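Papain-like protease (Human betacoronavirus 2c EMC/2012, PDB 4RNA) probably cleaves the viral polyprotein as a cysteine protease of the coronavirus papain-like family and binds a zinc ion. Local coordinates at residues A[102-107]-A[141-146]; A[117-122]-A[152-157]; A[126-131]-A[137-142]; A[158-163]-A[168-173]. All blocks are in the same frame, centred on the assembly; numbering follows the deposited sequence. Where two conformers were deposited one is given.

Contact 1: residues A[102-107]-A[141-146]; sequences KVRSLK and KHKGGD
Arg104 sets its guanidinium against the imidazole of His142, and nearly all the close approaches of this contact are made there. The two planes stand at 83°, with Arg104 NE 3.4 Å from His142 CE1 and NH2 lying obliquely to the ring. The arginine chain is extended at chi2 and then turns at chi3 (-57°), which brings its end up to the histidine; the backbone oxygen of His142 lies over one guanidinium face, 4.0 Å above the plane and offset toward the rim. Arg104 was modelled in two conformers, so these distances describe one of them.

The outer side is looser. Lys143 crosses the arginine at about a right angle, its CD 3.9 Å from Arg104 NH2. Farther out the helix ends in a Schellman motif: Gly145, with positive phi, and Asp146 send their N-H groups back to the carbonyls of His142 and Lys141, and residues 144-146 are exposed to solvent.

Asp123 explains the gathering of basic groups. It forms a salt bridge with Arg104 and a hydrogen bond with His142 NE2, and has a long, weak pairing with Lys143. Ser147 takes ND1, so both nitrogens of the buried imidazole have partners and its rotation is fixed. The two cations, Arg104 NH2 and Lys143 NZ, 4.2 Å apart, are probably offset by this one carboxylate.

Contact 2: residues A[117-122]-A[152-157]; sequences AVIMTL and ALIMAY
Two helices of the helical thumb of the papain-like fold cross here: helix 115-122, which probably corresponds to the central helix of papain-like proteases, and helix 148-158. The segment axes approach to 12.1 Å at an angle of 115°, a wide separation bridged by side chains. Ile154 does the reaching. Its CG1 stands anti to the carbonyl carbon (chi1 -72°) and the chain then runs on extended through chi2, which sends CD1 straight out from its helix to the other one.

That one methyl meets three residues. Leu122 CD1 comes toward it tip to tip, at 4.1 Å. Ile119 slants across it and touches with CG1, 4.2 Å from Ile154 CD1, and Val118 offers CG1 to the same methyl at 4.3 Å. The contact is wholly apolar and buried, yet the distances are relaxed and the area small.

On helix 115-122, Thr121 OG1 bonds to Ala117 O at 2.9 Å, its N-H reaching the same oxygen from the opposite face of the carbonyl plane; two bonds therefore hold that acceptor, and OG1 also meets Asn269, outside both helices.

Around the contact, helix 168-176 packs on Val118 and Leu122 through Leu171, Leu172 and Val175. Helix 133-143 touches Ile119 and Leu153, whereas helix 81-92 covers Ala152, Leu153, Met155 and Ala156, so three further helices border the two that cross.

Contact 3: residues A[126-131]-A[137-142]; sequences KDIKFV and HAFMKH
The rings of Phe130 and Phe139 meet in a T-shaped (edge-to-face) stack, the edge of Phe130 pointing at the face of Phe139. The planes are 83° apart and the centroids 5.2 Å. Phe130 CE2 leads, sitting 3.5 Å above the Phe139 plane and offset toward its rim. It is therefore closest to one side of the ring: 3.6 Å from Phe139 CD2, with Phe139 CG equally near and lying in the plane of the Phe130 ring. Phe130 CD2 follows, 3.8 Å from Phe139 CD2. Phe150 adds a stacked ring to Phe139, making the latter the middle member of a small aromatic group.

Ile128 crosses Phe139 at about a right angle, its CD1 lying obliquely to the ring, 4.1 Å from Phe139 CE2. Its CG1 occupies the crowded position between the backbone N and the carbonyl carbon (chi1 65°), and from there the chain runs on extended, CD1 anti to CA, so that its end comes nearer the ring although CB does not point at the helix. Phe139 answers with CG anti to its backbone N (chi1 -166°), which lays the ring out across the gap to the strand. No hydrogen bond joins the two segments; aromatic and apolar surface carries the contact.

The strand 128-130 pairs antiparallel with strand 179-181, with backbone bonds between Lys129 and Glu180, and Ala179 packs on Phe130. The helix 133-143 follows the strand within a few residues and folds back over it, tied by the bond from Phe130 N to Gln136 OE1. Beyond the helix, Ala138 rests on helix 148-158.

Contact 4: residues A[158-163]-A[168-173]; sequences GNCTFG and ASRLLH
Arg170 leaves helix 168-176 with CB pointing toward the loop 158-163 and runs extended through CG and CD, these carbons making no approach of note to the loop. A bend at chi3 (82°) then swings the head round. NE bonds to a residue just outside the two segments. CZ comes within 3.3 Å of Gly158 O, and both terminal nitrogens turn to that oxygen: NH2 bonds to Gly158 O at 2.7 Å with an N-H...O angle of 146°, and NH1 adds a weak bond to the same atom at 3.1 Å. The acceptor lies near the edge of the guanidinium, though tilted 20° from its plane. NH2 also forms a salt bridge with Asp166, and has Cys160 SG 4.1 Å away.

Leu171 fills the apolar half. Its CD1 rests 3.6 Å from Gly158 CA, on the side where the glycine carries no CB, and its CD2 touches Cys160 SG at the same 3.6 Å. Helix 115-122 packs on it too, through Val118.

Asn159, with positive phi, closes helix 148-158 in a Schellman motif, and the chain leaves as a loop. Residues of the second subunit come close: its Asn159 packs on Arg170, and its Arg170 on Asn159.

Gly158 O, near the C-terminal end of helix 148-158, would probably be made a better acceptor by the helix dipole. It takes two N-H groups of Arg170, one of them weakly, and the charge of that arginine is also paired with Asp166, so the guanidinium links the loop to the start of the next helix.

Overall arrangement
All four contacts lie in one helical region of the chain, and contacts 1, 3 and 4 each touch contact 2, the crossing of helices 115-122 and 148-158. Contact 2 is the innermost, about 4 Å from the chain centre; contact 4 lies about 7 Å from it, contacts 1 and 3 about 12 Å, all measured between centres. Contacts 1 and 3 share helix 133-143, with His142 reaching Ile119 of contact 2, while contact 4 adds helix 168-176. Along the chain, contacts 1 and 2 interlock, contact 3 falls within the span of contact 2, and contact 4 comes last. Residues far apart in sequence are thereby bound into one compact body, from which contact 4 faces the second subunit.

Contact 1: residues A[102-107]-A[141-146]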
# COMPACT_ATOMS: atom_id res chain seq x y z
N LYS A 102 25.41 -17.21 -11.97
CA LYS A 102 24.57 -17.64 -10.83
C LYS A 102 23.83 -16.47 -10.13
O LYS A 102 23.16 -16.65 -9.14
CB LYS A 102 25.32 -18.55 -9.87
CG LYS A 102 25.71 -19.88 -10.53
CD LYS A 102 25.94 -21.00 -9.52
CE LYS A 102 26.52 -22.25 -10.18
NZ LYS A 102 25.65 -22.74 -11.30
N VAL A 103 23.90 -15.28 -10.68
CA VAL A 103 23.17 -14.21 -10.06
C VAL A 103 21.92 -13.98 -10.89
O VAL A 103 22.06 -13.65 -12.07
CB VAL A 103 24.06 -12.93 -9.95
CG1 VAL A 103 23.20 -11.71 -9.59
CG2 VAL A 103 25.24 -13.15 -8.96
N ARG A 104 20.74 -14.07 -10.24
CA ARG A 104 19.39 -13.85 -10.84
C ARG A 104 19.01 -12.39 -10.92
O ARG A 104 19.02 -11.67 -9.90
CB ARG A 104 18.26 -14.50 -10.00
CG ARG A 104 18.17 -16.01 -10.01
CD ARG A 104 16.92 -16.51 -9.27
NE ARG A 104 16.85 -16.04 -7.88
CZ ARG A 104 17.60 -16.49 -6.88
NH1 ARG A 104 18.51 -17.45 -7.09
NH2 ARG A 104 17.44 -16.00 -5.68
N SER A 105 18.62 -11.94 -12.12
CA SER A 105 18.18 -10.57 -12.30
C SER A 105 16.91 -10.58 -13.18
O SER A 105 16.75 -11.43 -14.05
CB SER A 105 19.27 -9.83 -13.06
OG SER A 105 19.03 -8.45 -13.04
N LEU A 106 16.04 -9.59 -12.99
CA LEU A 106 14.75 -9.47 -13.68
C LEU A 106 14.96 -8.60 -14.92
O LEU A 106 15.45 -7.50 -14.81
CB LEU A 106 13.77 -8.78 -12.74
CG LEU A 106 12.42 -8.47 -13.36
CD1 LEU A 106 11.80 -9.74 -13.91
CD2 LEU A 106 11.52 -7.70 -12.37
N LYS A 107 14.62 -9.10 -16.10
CA LYS A 107 14.81 -8.28 -17.31
C LYS A 107 13.86 -7.07 -17.28
O LYS A 107 12.73 -7.18 -16.76
CB LYS A 107 14.56 -9.12 -18.57
CG LYS A 107 15.77 -9.91 -19.03
CD LYS A 107 15.47 -10.77 -20.27
CE LYS A 107 14.66 -10.03 -21.31
NZ LYS A 107 15.35 -8.79 -21.77
N LYS A 141 9.93 -20.94 -3.68
CA LYS A 141 9.80 -21.26 -5.10
C LYS A 141 10.72 -20.35 -5.89
O LYS A 141 11.31 -20.78 -6.92
CB LYS A 141 8.35 -21.08 -5.63
CG LYS A 141 7.35 -22.11 -5.15
CD LYS A 141 6.35 -22.34 -6.26
CE LYS A 141 5.24 -21.32 -6.21
NZ LYS A 141 4.39 -21.42 -7.45
N HIS A 142 10.78 -19.06 -5.48
CA HIS A 142 11.64 -18.10 -6.15
C HIS A 142 13.09 -18.58 -5.99
O HIS A 142 13.85 -18.58 -6.93
CB HIS A 142 11.44 -16.66 -5.56
CG HIS A 142 12.63 -15.70 -5.82
ND1 HIS A 142 12.87 -15.16 -7.04
CD2 HIS A 142 13.66 -15.26 -4.98
CE1 HIS A 142 13.98 -14.40 -6.99
NE2 HIS A 142 14.47 -14.47 -5.72
N LYS A 143 13.46 -18.99 -4.80
CA LYS A 143 14.88 -19.43 -4.57
C LYS A 143 15.18 -20.64 -5.46
O LYS A 143 16.30 -20.80 -5.93
CB LYS A 143 15.13 -19.85 -3.13
CG LYS A 143 15.17 -18.74 -2.07
CD LYS A 143 16.21 -17.67 -2.40
CE LYS A 143 16.54 -16.85 -1.16
NZ LYS A 143 17.64 -15.90 -1.47
N GLY A 144 14.18 -21.50 -5.65
CA GLY A 144 14.24 -22.65 -6.54
C GLY A 144 14.14 -22.32 -8.01
O GLY A 144 14.12 -23.22 -8.84
N GLY A 145 14.08 -21.06 -8.38
CA GLY A 145 14.05 -20.77 -9.84
C GLY A 145 12.68 -20.52 -10.45
O GLY A 145 12.56 -20.37 -11.67
N ASP A 146 11.65 -20.38 -9.62
CA ASP A 146 10.28 -20.14 -10.15
C ASP A 146 9.73 -18.86 -9.45
O ASP A 146 9.24 -18.90 -8.36
CB ASP A 146 9.44 -21.38 -9.82
CG ASP A 146 7.98 -21.25 -10.21
OD1 ASP A 146 7.60 -20.38 -11.03
OD2 ASP A 146 7.19 -22.04 -9.65

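Contact 2: residues A[117-122]-A[152-157]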
# COMPACT_ATOMS: atom_id res chain seq x y z
N ALA A 117 15.70 -4.21 -8.39
CA ALA A 117 16.41 -3.66 -7.21
C ALA A 117 15.90 -4.33 -5.95
O ALA A 117 16.69 -4.82 -5.14
CB ALA A 117 16.25 -2.15 -7.12
N VAL A 118 14.58 -4.42 -5.80
CA VAL A 118 14.06 -5.06 -4.60
C VAL A 118 14.44 -6.54 -4.49
O VAL A 118 14.89 -6.99 -3.43
CB VAL A 118 12.50 -4.97 -4.59
CG1 VAL A 118 11.92 -5.91 -3.52
CG2 VAL A 118 12.08 -3.55 -4.33
N ILE A 119 14.22 -7.31 -5.55
CA ILE A 119 14.42 -8.77 -5.50
C ILE A 119 15.93 -9.16 -5.33
O ILE A 119 16.30 -9.99 -4.49
CB ILE A 119 13.80 -9.45 -6.78
CG1 ILE A 119 12.25 -9.38 -6.72
CG2 ILE A 119 14.23 -10.91 -6.94
CD1 ILE A 119 11.68 -9.39 -8.12
N MET A 120 16.80 -8.49 -6.05
CA MET A 120 18.26 -8.72 -5.92
C MET A 120 18.80 -8.32 -4.58
O MET A 120 19.76 -8.93 -4.16
CB MET A 120 19.02 -7.92 -7.00
CG MET A 120 18.68 -8.50 -8.34
SD MET A 120 19.78 -7.92 -9.67
CE MET A 120 21.24 -8.84 -9.21
N THR A 121 18.16 -7.34 -3.90
CA THR A 121 18.57 -6.96 -2.57
C THR A 121 18.07 -8.03 -1.59
O THR A 121 18.86 -8.52 -0.71
CB THR A 121 18.03 -5.58 -2.15
OG1 THR A 121 18.54 -4.57 -2.98
CG2 THR A 121 18.44 -5.22 -0.67
N LEU A 122 16.79 -8.44 -1.73
CA LEU A 122 16.24 -9.47 -0.77
C LEU A 122 16.99 -10.79 -0.92
O LEU A 122 17.17 -11.54 -0.00
CB LEU A 122 14.73 -9.79 -1.05
CG LEU A 122 13.72 -8.65 -0.76
CD1 LEU A 122 12.38 -9.07 -1.39
CD2 LEU A 122 13.65 -8.48 0.79
N ALA A 152 4.57 -11.48 -8.13
CA ALA A 152 3.16 -11.02 -8.13
C ALA A 152 2.69 -10.69 -6.69
O ALA A 152 1.99 -9.72 -6.44
CB ALA A 152 2.24 -12.06 -8.80
N LEU A 153 3.14 -11.47 -5.74
CA LEU A 153 2.82 -11.14 -4.38
C LEU A 153 3.43 -9.84 -3.82
O LEU A 153 2.74 -9.07 -3.14
CB LEU A 153 3.20 -12.30 -3.47
CG LEU A 153 2.25 -13.50 -3.41
CD1 LEU A 153 2.84 -14.54 -2.48
CD2 LEU A 153 0.83 -13.16 -2.95
N ILE A 154 4.72 -9.59 -4.09
CA ILE A 154 5.36 -8.34 -3.72
C ILE A 154 4.55 -7.22 -4.33
O ILE A 154 4.26 -6.25 -3.64
CB ILE A 154 6.85 -8.28 -4.20
CG1 ILE A 154 7.72 -9.21 -3.38
CG2 ILE A 154 7.40 -6.85 -4.20
CD1 ILE A 154 9.13 -9.16 -3.94
N MET A 155 4.22 -7.31 -5.61
CA MET A 155 3.41 -6.28 -6.24
C MET A 155 2.00 -6.09 -5.59
O MET A 155 1.53 -4.93 -5.41
CB MET A 155 3.30 -6.58 -7.74
CG MET A 155 4.61 -6.32 -8.41
SD MET A 155 4.45 -6.76 -10.14
CE MET A 155 3.92 -5.18 -10.79
N ALA A 156 1.36 -7.20 -5.20
CA ALA A 156 0.02 -7.16 -4.60
C ALA A 156 0.08 -6.54 -3.23
O ALA A 156 -0.63 -5.53 -2.95
CB ALA A 156 -0.64 -8.55 -4.59
N TYR A 157 1.00 -7.05 -2.40
CA TYR A 157 1.18 -6.50 -1.05
C TYR A 157 1.71 -5.04 -1.13
O TYR A 157 1.40 -4.24 -0.26
CB TYR A 157 2.18 -7.35 -0.27
CG TYR A 157 1.59 -8.63 0.29
CD1 TYR A 157 0.53 -8.61 1.24
CD2 TYR A 157 2.06 -9.87 -0.16
CE1 TYR A 157 -0.03 -9.79 1.73
CE2 TYR A 157 1.49 -11.07 0.31
CZ TYR A 157 0.47 -11.02 1.26
OH TYR A 157 -0.06 -12.18 1.73

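Contact 3: residues A[126-131]-A[137-142]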
# COMPACT_ATOMS: atom_id res chain seq x y z
N LYS A 126 20.29 -12.92 4.90
CA LYS A 126 20.39 -14.22 5.49
C LYS A 126 19.47 -14.18 6.69
O LYS A 126 19.14 -13.10 7.22
CB LYS A 126 21.85 -14.52 5.90
CG LYS A 126 22.81 -14.69 4.70
CD LYS A 126 22.31 -15.71 3.65
CE LYS A 126 22.58 -15.26 2.20
NZ LYS A 126 21.79 -15.97 1.16
N ASP A 127 19.05 -15.35 7.13
CA ASP A 127 18.33 -15.47 8.41
C ASP A 127 16.97 -14.78 8.47
O ASP A 127 16.52 -14.45 9.57
CB ASP A 127 19.20 -14.98 9.58
CG ASP A 127 20.46 -15.79 9.73
OD1 ASP A 127 20.33 -17.03 9.89
OD2 ASP A 127 21.57 -15.21 9.63
N ILE A 128 16.33 -14.59 7.31
CA ILE A 128 14.97 -14.06 7.24
C ILE A 128 13.99 -15.13 6.78
O ILE A 128 14.35 -16.04 6.00
CB ILE A 128 14.84 -12.87 6.26
CG1 ILE A 128 15.11 -13.34 4.84
CG2 ILE A 128 15.77 -11.73 6.68
CD1 ILE A 128 14.84 -12.27 3.77
N LYS A 129 12.78 -15.03 7.33
CA LYS A 129 11.65 -15.88 6.99
C LYS A 129 10.40 -14.97 6.99
O LYS A 129 10.30 -14.07 7.81
CB LYS A 129 11.47 -16.97 8.04
CG LYS A 129 10.49 -18.06 7.65
CD LYS A 129 10.21 -19.08 8.76
CE LYS A 129 9.54 -18.45 9.98
NZ LYS A 129 10.55 -17.66 10.73
N PHE A 130 9.46 -15.24 6.09
CA PHE A 130 8.23 -14.45 6.00
C PHE A 130 7.21 -15.04 6.94
O PHE A 130 7.06 -16.25 7.01
CB PHE A 130 7.73 -14.40 4.54
CG PHE A 130 8.57 -13.50 3.70
CD1 PHE A 130 8.50 -12.12 3.87
CD2 PHE A 130 9.48 -14.03 2.77
CE1 PHE A 130 9.32 -11.28 3.13
CE2 PHE A 130 10.30 -13.20 2.03
CZ PHE A 130 10.23 -11.82 2.21
N VAL A 131 6.54 -14.17 7.69
CA VAL A 131 5.58 -14.66 8.69
C VAL A 131 4.28 -14.97 7.97
O VAL A 131 3.43 -15.65 8.50
CB VAL A 131 5.36 -13.68 9.87
CG1 VAL A 131 6.68 -13.35 10.54
CG2 VAL A 131 4.63 -12.41 9.43
N HIS A 137 6.18 -19.37 1.09
CA HIS A 137 6.13 -20.46 0.14
C HIS A 137 6.58 -19.89 -1.18
O HIS A 137 7.42 -20.47 -1.88
CB HIS A 137 4.73 -21.09 0.11
CG HIS A 137 4.59 -22.19 -0.90
ND1 HIS A 137 4.20 -21.97 -2.16
CD2 HIS A 137 4.88 -23.55 -0.81
CE1 HIS A 137 4.19 -23.13 -2.85
NE2 HIS A 137 4.61 -24.10 -2.03
N ALA A 138 6.11 -18.70 -1.53
CA ALA A 138 6.56 -18.15 -2.86
C ALA A 138 8.07 -17.82 -2.93
O ALA A 138 8.68 -17.78 -4.07
CB ALA A 138 5.76 -16.87 -3.21
N PHE A 139 8.59 -17.34 -1.81
CA PHE A 139 10.00 -16.99 -1.62
C PHE A 139 10.85 -18.26 -1.88
O PHE A 139 11.80 -18.21 -2.65
CB PHE A 139 10.28 -16.55 -0.18
CG PHE A 139 11.61 -15.88 -0.01
CD1 PHE A 139 12.16 -15.11 -1.06
CD2 PHE A 139 12.32 -16.00 1.18
CE1 PHE A 139 13.42 -14.48 -0.90
CE2 PHE A 139 13.56 -15.35 1.36
CZ PHE A 139 14.10 -14.60 0.34
N MET A 140 10.50 -19.38 -1.22
CA MET A 140 11.13 -20.71 -1.55
C MET A 140 11.09 -21.12 -3.03
O MET A 140 12.12 -21.55 -3.58
CB MET A 140 10.59 -21.82 -0.66
CG MET A 140 10.76 -21.47 0.81
SD MET A 140 12.52 -21.25 1.29
CE MET A 140 12.98 -19.53 1.08
N LYS A 141 9.93 -20.94 -3.68
CA LYS A 141 9.80 -21.26 -5.10
C LYS A 141 10.72 -20.35 -5.89
O LYS A 141 11.31 -20.78 -6.92
CB LYS A 141 8.35 -21.08 -5.63
CG LYS A 141 7.35 -22.11 -5.15
CD LYS A 141 6.35 -22.34 -6.26
CE LYS A 141 5.24 -21.32 -6.21
NZ LYS A 141 4.39 -21.42 -7.45
N HIS A 142 10.78 -19.06 -5.48
CA HIS A 142 11.64 -18.10 -6.15
C HIS A 142 13.09 -18.58 -5.99
O HIS A 142 13.85 -18.58 -6.93
CB HIS A 142 11.44 -16.66 -5.56
CG HIS A 142 12.63 -15.70 -5.82
ND1 HIS A 142 12.87 -15.16 -7.04
CD2 HIS A 142 13.66 -15.26 -4.98
CE1 HIS A 142 13.98 -14.40 -6.99
NE2 HIS A 142 14.47 -14.47 -5.72

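Contact 4: residues A[158-163]-A[168-173]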
# COMPACT_ATOMS: atom_id res chain seq x y z
N GLY A 158 2.43 -4.68 -2.20
CA GLY A 158 3.07 -3.36 -2.32
C GLY A 158 2.18 -2.32 -3.02
O GLY A 158 2.48 -1.13 -3.07
N ASN A 159 1.05 -2.79 -3.53
CA ASN A 159 0.08 -2.01 -4.21
C ASN A 159 0.68 -1.40 -5.40
O ASN A 159 0.41 -0.24 -5.65
CB ASN A 159 -0.46 -0.90 -3.30
CG ASN A 159 -1.31 -1.46 -2.20
OD1 ASN A 159 -2.19 -2.25 -2.44
ND2 ASN A 159 -1.04 -1.04 -0.98
N CYS A 160 1.49 -2.18 -6.11
CA CYS A 160 2.09 -1.76 -7.37
C CYS A 160 1.08 -1.96 -8.47
O CYS A 160 0.32 -2.93 -8.48
CB CYS A 160 3.41 -2.52 -7.66
SG CYS A 160 4.46 -2.55 -6.17
N THR A 161 1.10 -1.03 -9.42
CA THR A 161 0.17 -1.05 -10.53
C THR A 161 1.07 -1.51 -11.64
O THR A 161 2.14 -0.93 -11.84
CB THR A 161 -0.40 0.39 -10.83
OG1 THR A 161 -0.89 1.02 -9.63
CG2 THR A 161 -1.49 0.33 -11.81
N PHE A 162 0.68 -2.59 -12.29
CA PHE A 162 1.42 -3.14 -13.37
C PHE A 162 1.68 -2.06 -14.41
O PHE A 162 0.74 -1.39 -14.89
CB PHE A 162 0.66 -4.32 -13.98
CG PHE A 162 1.45 -5.06 -15.03
CD1 PHE A 162 2.38 -6.04 -14.67
CD2 PHE A 162 1.27 -4.78 -16.37
CE1 PHE A 162 3.10 -6.72 -15.63
CE2 PHE A 162 2.00 -5.46 -17.33
CZ PHE A 162 2.92 -6.42 -16.97
N GLY A 163 2.96 -1.87 -14.75
CA GLY A 163 3.40 -0.96 -15.80
C GLY A 163 3.75 0.44 -15.29
O GLY A 163 4.24 1.26 -16.03
N ALA A 168 11.59 1.62 -5.04
CA ALA A 168 12.28 0.43 -4.53
C ALA A 168 12.50 0.45 -3.03
O ALA A 168 12.36 -0.59 -2.37
CB ALA A 168 13.63 0.18 -5.24
N SER A 169 12.86 1.60 -2.48
CA SER A 169 13.07 1.62 -1.01
C SER A 169 11.76 1.37 -0.29
O SER A 169 11.74 0.65 0.72
CB SER A 169 13.80 2.91 -0.50
OG SER A 169 15.03 3.08 -1.25
N ARG A 170 10.68 1.98 -0.80
CA ARG A 170 9.36 1.79 -0.15
C ARG A 170 9.05 0.32 -0.16
O ARG A 170 8.67 -0.25 0.85
CB ARG A 170 8.27 2.56 -0.90
CG ARG A 170 6.85 2.40 -0.32
CD ARG A 170 5.84 3.07 -1.27
NE ARG A 170 5.47 2.23 -2.40
CZ ARG A 170 4.75 1.10 -2.34
NH1 ARG A 170 4.30 0.48 -1.19
NH2 ARG A 170 4.54 0.50 -3.47
N LEU A 171 9.19 -0.31 -1.31
CA LEU A 171 8.87 -1.78 -1.41
C LEU A 171 9.72 -2.67 -0.57
O LEU A 171 9.20 -3.65 0.09
CB LEU A 171 8.95 -2.22 -2.88
CG LEU A 171 7.68 -2.59 -3.62
CD1 LEU A 171 6.62 -3.35 -2.78
CD2 LEU A 171 7.14 -1.27 -4.13
N LEU A 172 11.04 -2.39 -0.51
CA LEU A 172 11.87 -3.21 0.39
C LEU A 172 11.37 -3.14 1.76
O LEU A 172 11.32 -4.13 2.50
CB LEU A 172 13.31 -2.66 0.43
CG LEU A 172 14.27 -3.31 -0.50
CD1 LEU A 172 15.62 -2.61 -0.45
CD2 LEU A 172 14.38 -4.77 -0.07
N HIS A 173 11.01 -1.94 2.19
CA HIS A 173 10.62 -1.84 3.57
C HIS A 173 9.27 -2.47 3.83
O HIS A 173 9.09 -3.14 4.83
CB HIS A 173 10.85 -0.38 4.13
CG HIS A 173 12.36 0.01 4.22
ND1 HIS A 173 13.05 0.07 5.40
CD2 HIS A 173 13.30 0.30 3.21
CE1 HIS A 173 14.34 0.40 5.15
NE2 HIS A 173 14.50 0.53 3.82